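Local structure of AvrRxo1-ORF1 (Xanthomonas oryzae pv. oryzicola, 4Z8T) at residues I185-E190 and F243-D248; V220-M225 and T274-S279. The protein is a type III effector with a polynucleotide kinase domain, probably phosphorylating a small-molecule or nucleic-acid substrate, and is bound by its interactor AvrRxo1-ORF2. All coordinates share one frame; numbering follows the deposited sequence.

From the N terminus, the chain first reaches 185-190, where strand 179-185 gives way to helix 189-198, then 220-225 at the junction of helices 210-222 and 224-233. Next comes 243-248, the end of strand 238-245 and the turn after it, which returns to 185-190 and closes contact 1 around helices 189-198, 210-222 and 224-233. The loop segment 274-279, beyond helix 267-272, closes contact 2 back on 220-225. The segments alternate, so the two loops cross rather than nest. Contact 1 joins neighbouring parallel strands; contact 2 fastens a late loop to a helix junction. Asp186 bridges them through its carboxylate, salt-bridged to Arg221 and Arg224.

Contact 1: I185-E190 and F243-D248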
# COMPACT_ATOMS: atom_id res chain seq x y z
N ILE A 185 17.54 -4.66 -10.18
CA ILE A 185 17.77 -4.39 -8.76
C ILE A 185 16.76 -3.36 -8.29
O ILE A 185 16.65 -2.27 -8.85
CB ILE A 185 19.20 -3.84 -8.54
CG1 ILE A 185 20.26 -4.87 -8.99
CG2 ILE A 185 19.39 -3.53 -7.05
CD1 ILE A 185 20.95 -4.53 -10.31
N ASP A 186 16.00 -3.72 -7.25
CA ASP A 186 14.95 -2.85 -6.72
C ASP A 186 15.19 -2.49 -5.27
O ASP A 186 15.67 -3.32 -4.49
CB ASP A 186 13.59 -3.54 -6.79
CG ASP A 186 12.47 -2.63 -6.38
OD1 ASP A 186 11.96 -1.90 -7.26
OD2 ASP A 186 12.10 -2.60 -5.17
N ALA A 187 14.86 -1.25 -4.92
CA ALA A 187 14.77 -0.84 -3.52
C ALA A 187 13.57 0.08 -3.38
O ALA A 187 13.14 0.71 -4.35
CB ALA A 187 16.04 -0.11 -3.10
N PRO A 188 13.02 0.18 -2.17
CA PRO A 188 11.93 1.13 -1.93
C PRO A 188 12.37 2.53 -2.30
O PRO A 188 13.56 2.84 -2.21
CB PRO A 188 11.70 1.03 -0.42
CG PRO A 188 12.17 -0.33 -0.05
CD PRO A 188 13.30 -0.66 -0.99
N LEU A 189 11.42 3.37 -2.71
CA LEU A 189 11.74 4.72 -3.14
C LEU A 189 12.51 5.48 -2.08
O LEU A 189 13.46 6.18 -2.39
CB LEU A 189 10.47 5.47 -3.52
CG LEU A 189 10.60 6.95 -3.90
CD1 LEU A 189 11.61 7.16 -5.01
CD2 LEU A 189 9.23 7.46 -4.34
N GLU A 190 12.08 5.36 -0.83
CA GLU A 190 12.77 6.05 0.24
C GLU A 190 14.24 5.63 0.35
O GLU A 190 15.11 6.45 0.71
CB GLU A 190 12.04 5.82 1.57
CG GLU A 190 12.14 6.97 2.53
CD GLU A 190 11.09 6.89 3.62
OE1 GLU A 190 10.74 5.76 4.03
OE2 GLU A 190 10.60 7.96 4.05
N PHE A 243 16.48 -8.76 -7.92
CA PHE A 243 16.81 -8.70 -6.50
C PHE A 243 16.04 -7.57 -5.90
O PHE A 243 16.00 -6.49 -6.47
CB PHE A 243 18.31 -8.45 -6.29
CG PHE A 243 19.19 -9.57 -6.75
CD1 PHE A 243 19.46 -10.65 -5.93
CD2 PHE A 243 19.70 -9.58 -8.04
CE1 PHE A 243 20.27 -11.71 -6.38
CE2 PHE A 243 20.51 -10.62 -8.49
CZ PHE A 243 20.79 -11.68 -7.67
N GLY A 244 15.41 -7.81 -4.75
CA GLY A 244 14.65 -6.80 -4.06
C GLY A 244 15.22 -6.61 -2.68
O GLY A 244 16.14 -7.32 -2.29
N THR A 245 14.68 -5.64 -1.95
CA THR A 245 15.25 -5.26 -0.66
C THR A 245 14.33 -5.67 0.48
O THR A 245 13.17 -5.25 0.52
CB THR A 245 15.53 -3.75 -0.63
OG1 THR A 245 16.37 -3.39 -1.73
CG2 THR A 245 16.23 -3.37 0.71
N ALA A 246 14.85 -6.49 1.38
CA ALA A 246 14.11 -6.89 2.58
C ALA A 246 14.03 -5.73 3.57
O ALA A 246 14.66 -4.69 3.38
CB ALA A 246 14.78 -8.08 3.23
N GLU A 247 13.25 -5.93 4.62
CA GLU A 247 13.02 -4.89 5.61
C GLU A 247 14.32 -4.40 6.24
O GLU A 247 14.46 -3.21 6.54
CB GLU A 247 12.06 -5.40 6.68
CG GLU A 247 10.70 -5.85 6.14
CD GLU A 247 10.69 -7.25 5.53
OE1 GLU A 247 11.65 -7.61 4.80
OE2 GLU A 247 9.71 -8.00 5.78
N ASP A 248 15.28 -5.31 6.42
CA ASP A 248 16.54 -4.94 7.05
C ASP A 248 17.56 -4.37 6.07
O ASP A 248 18.71 -4.11 6.43
CB ASP A 248 17.13 -6.12 7.83
CG ASP A 248 17.57 -7.27 6.95
OD1 ASP A 248 17.32 -7.24 5.73
OD2 ASP A 248 18.16 -8.24 7.49
O HOH W 1 12.76 -3.81 -2.85
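At the C-terminal ends of the parallel strands 179-185 and 238-245, inside the kinase domain's central sheet, the two segments run out side by side. Ile185 and Phe243 form the parallel bridge, with both side chains on the sheet face that meets helix 78-85. Beyond it, Asp186 N donates to Phe243 O over 2.9 Å, approaching nearly along the C=O axis (C=O...N angle 168°). The same oxygen lies 3.6 Å from Ile185 CA in a CA-H...O contact.

One step on, a side chain takes over from the backbone. Thr245 turns OG1 anti to its own carbonyl carbon (chi1 -56°), and the hydroxyl donates to Asp186 O at 2.8 Å, in the carbonyl plane and on a lone pair. OG1 also sits 3.6 Å from Ala187 CB, while Thr245 CB meets Pro188 CD at 3.8 Å, the two side chains crossing obliquely. The hydroxyl has a second partner in Lys251 on the adjacent antiparallel strand.

In a P-loop kinase fold such as this, the ends of the parallel strands border the active-site cleft; Ile185 and Ala187 touch Thr76 of the probable Walker A loop, and Pro188 lies close to a bound sulfate before taking the N-cap position of helix 189-198. Asp186 holds CG anti to its backbone N (chi1 -175°), which carries the carboxylate to two arginines and a water. That water joins it to the second strand, hydrogen-bonded to Asp186 OD2 at 2.7 Å and accepting from Thr245 N at 2.8 Å. Salt bridges from OD1 to Arg224 and from OD2 to Arg221 fix the buried carboxylate's rotation and probably keep it ionised.

Contact 2: V220-M225 and T274-S279; sequences VRSNRM and TSPQLS. With SO4 (sulfate ion), chain F.
Thr274 starts the segment against the helix junction: its CG2 lies 3.6 Å from Met225 CG, and the bend at the end of the selenomethionine (chi3 90°) leaves SE beside Thr274 CB. Thr274 OG1 occupies the crowded position between N and C (chi1 52°) and bonds to Tyr270 O; Leu16 of the AvrRxo1-ORF2 chain also packs on this residue. Ser275 contributes its carbonyl. Arg221, bent at chi2 (-147°), lays CD 3.1 Å from Ser275 O, and NH1 donates a hydrogen bond to that oxygen at 3.2 Å, almost along the C=O axis and in the guanidinium plane. Pro276 then sets CG in van der Waals contact with Ser222 OG (3.8 Å), a hydroxyl hydrogen-bonded to Val218 O. Gln277 folds back, so that NE2 stands 3.6 Å from Arg221 NH1, two N-H groups in contact without a hydrogen bond. At the edge of the guanidinium a sulfate, probably from the crystallisation liquor, accepts from Arg221 NH2 through O3 (2.8 Å) and more loosely from NH1 through O2 (3.3 Å). Held by the Ser275 carbonyl and Asp186, the guanidinium still presents NH1 and NH2 to an anion, so the sulfate may mark a phosphate site.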
# COMPACT_ATOMS: atom_id res chain seq x y z
N VAL A 220 10.52 2.00 -13.49
CA VAL A 220 11.21 0.72 -13.35
C VAL A 220 10.28 -0.37 -12.83
O VAL A 220 10.33 -1.51 -13.28
CB VAL A 220 12.52 0.84 -12.51
CG1 VAL A 220 12.22 0.86 -11.04
CG2 VAL A 220 13.48 -0.30 -12.85
N ARG A 221 9.39 -0.01 -11.91
CA ARG A 221 8.47 -0.98 -11.38
C ARG A 221 7.36 -1.32 -12.39
O ARG A 221 7.04 -2.49 -12.57
CB ARG A 221 7.89 -0.51 -10.05
CG ARG A 221 8.92 -0.60 -8.94
CD ARG A 221 8.26 -0.91 -7.66
NE ARG A 221 9.21 -1.11 -6.56
CZ ARG A 221 8.85 -1.10 -5.29
NH1 ARG A 221 7.57 -0.90 -4.97
NH2 ARG A 221 9.76 -1.27 -4.34
N SER A 222 6.80 -0.30 -13.03
CA SER A 222 5.66 -0.52 -13.93
C SER A 222 6.00 -1.39 -15.14
O SER A 222 5.14 -2.09 -15.67
CB SER A 222 5.09 0.82 -14.41
OG SER A 222 4.53 1.54 -13.32
N ASN A 223 7.26 -1.33 -15.57
CA ASN A 223 7.69 -2.07 -16.75
C ASN A 223 8.49 -3.32 -16.46
O ASN A 223 8.98 -3.97 -17.38
CB ASN A 223 8.47 -1.15 -17.68
CG ASN A 223 7.59 -0.08 -18.28
OD1 ASN A 223 6.68 -0.39 -19.05
ND2 ASN A 223 7.85 1.17 -17.93
N ARG A 224 8.62 -3.67 -15.18
CA ARG A 224 9.42 -4.82 -14.78
C ARG A 224 8.94 -6.15 -15.35
O ARG A 224 9.74 -6.96 -15.83
CB ARG A 224 9.46 -4.87 -13.25
CG ARG A 224 10.24 -6.03 -12.66
CD ARG A 224 10.69 -5.64 -11.27
NE ARG A 224 11.91 -4.84 -11.29
CZ ARG A 224 12.19 -3.85 -10.45
NH1 ARG A 224 11.32 -3.50 -9.52
NH2 ARG A 224 13.36 -3.21 -10.55
N MSE A 225 7.63 -6.39 -15.31
CA MSE A 225 7.13 -7.68 -15.75
C MSE A 225 7.25 -7.85 -17.27
O MSE A 225 7.38 -8.97 -17.76
CB MSE A 225 5.71 -7.93 -15.24
CG MSE A 225 5.70 -8.08 -13.73
SE MSE A 225 3.93 -8.50 -13.03
CE MSE A 225 4.07 -10.41 -13.12
N THR A 274 6.58 -5.06 -8.35
CA THR A 274 6.13 -4.96 -9.73
C THR A 274 5.04 -3.89 -9.87
O THR A 274 4.39 -3.78 -10.92
CB THR A 274 5.61 -6.31 -10.24
OG1 THR A 274 4.64 -6.82 -9.31
CG2 THR A 274 6.75 -7.33 -10.37
N SER A 275 4.87 -3.10 -8.81
CA SER A 275 3.86 -2.04 -8.72
C SER A 275 4.42 -0.79 -8.04
O SER A 275 5.17 -0.89 -7.07
CB SER A 275 2.65 -2.59 -7.94
OG SER A 275 2.00 -1.57 -7.20
N PRO A 276 4.05 0.40 -8.52
CA PRO A 276 4.61 1.64 -7.94
C PRO A 276 3.94 2.18 -6.65
O PRO A 276 4.42 3.19 -6.12
CB PRO A 276 4.45 2.65 -9.07
CG PRO A 276 3.27 2.16 -9.84
CD PRO A 276 3.30 0.66 -9.75
N GLN A 277 2.90 1.54 -6.17
CA GLN A 277 2.23 2.01 -4.98
C GLN A 277 1.76 3.47 -5.04
O GLN A 277 1.91 4.18 -4.10
CB GLN A 277 3.04 1.75 -3.70
CG GLN A 277 4.00 0.56 -3.69
CD GLN A 277 3.35 -0.80 -3.86
OE1 GLN A 277 2.15 -0.98 -3.64
NE2 GLN A 277 4.14 -1.77 -4.22
N LEU A 278 1.21 3.89 -6.19
CA LEU A 278 0.57 5.20 -6.40
C LEU A 278 -0.83 5.35 -5.79
O LEU A 278 -1.55 4.38 -5.64
CB LEU A 278 0.49 5.54 -7.91
CG LEU A 278 1.84 5.24 -8.52
CD1 LEU A 278 1.94 5.42 -10.03
CD2 LEU A 278 2.86 6.08 -7.76
N SER A 279 -1.20 6.59 -5.47
CA SER A 279 -2.54 6.98 -5.02
C SER A 279 -2.88 8.25 -5.74
O SER A 279 -2.02 8.88 -6.32
CB SER A 279 -2.65 7.18 -3.50
OG SER A 279 -1.84 8.20 -3.02
S SO4 F . 8.08 -0.62 -1.18
O1 SO4 F . 8.00 -0.68 0.27
O2 SO4 F . 6.86 -1.13 -1.79
O3 SO4 F . 9.21 -1.42 -1.64
O4 SO4 F . 8.28 0.77 -1.61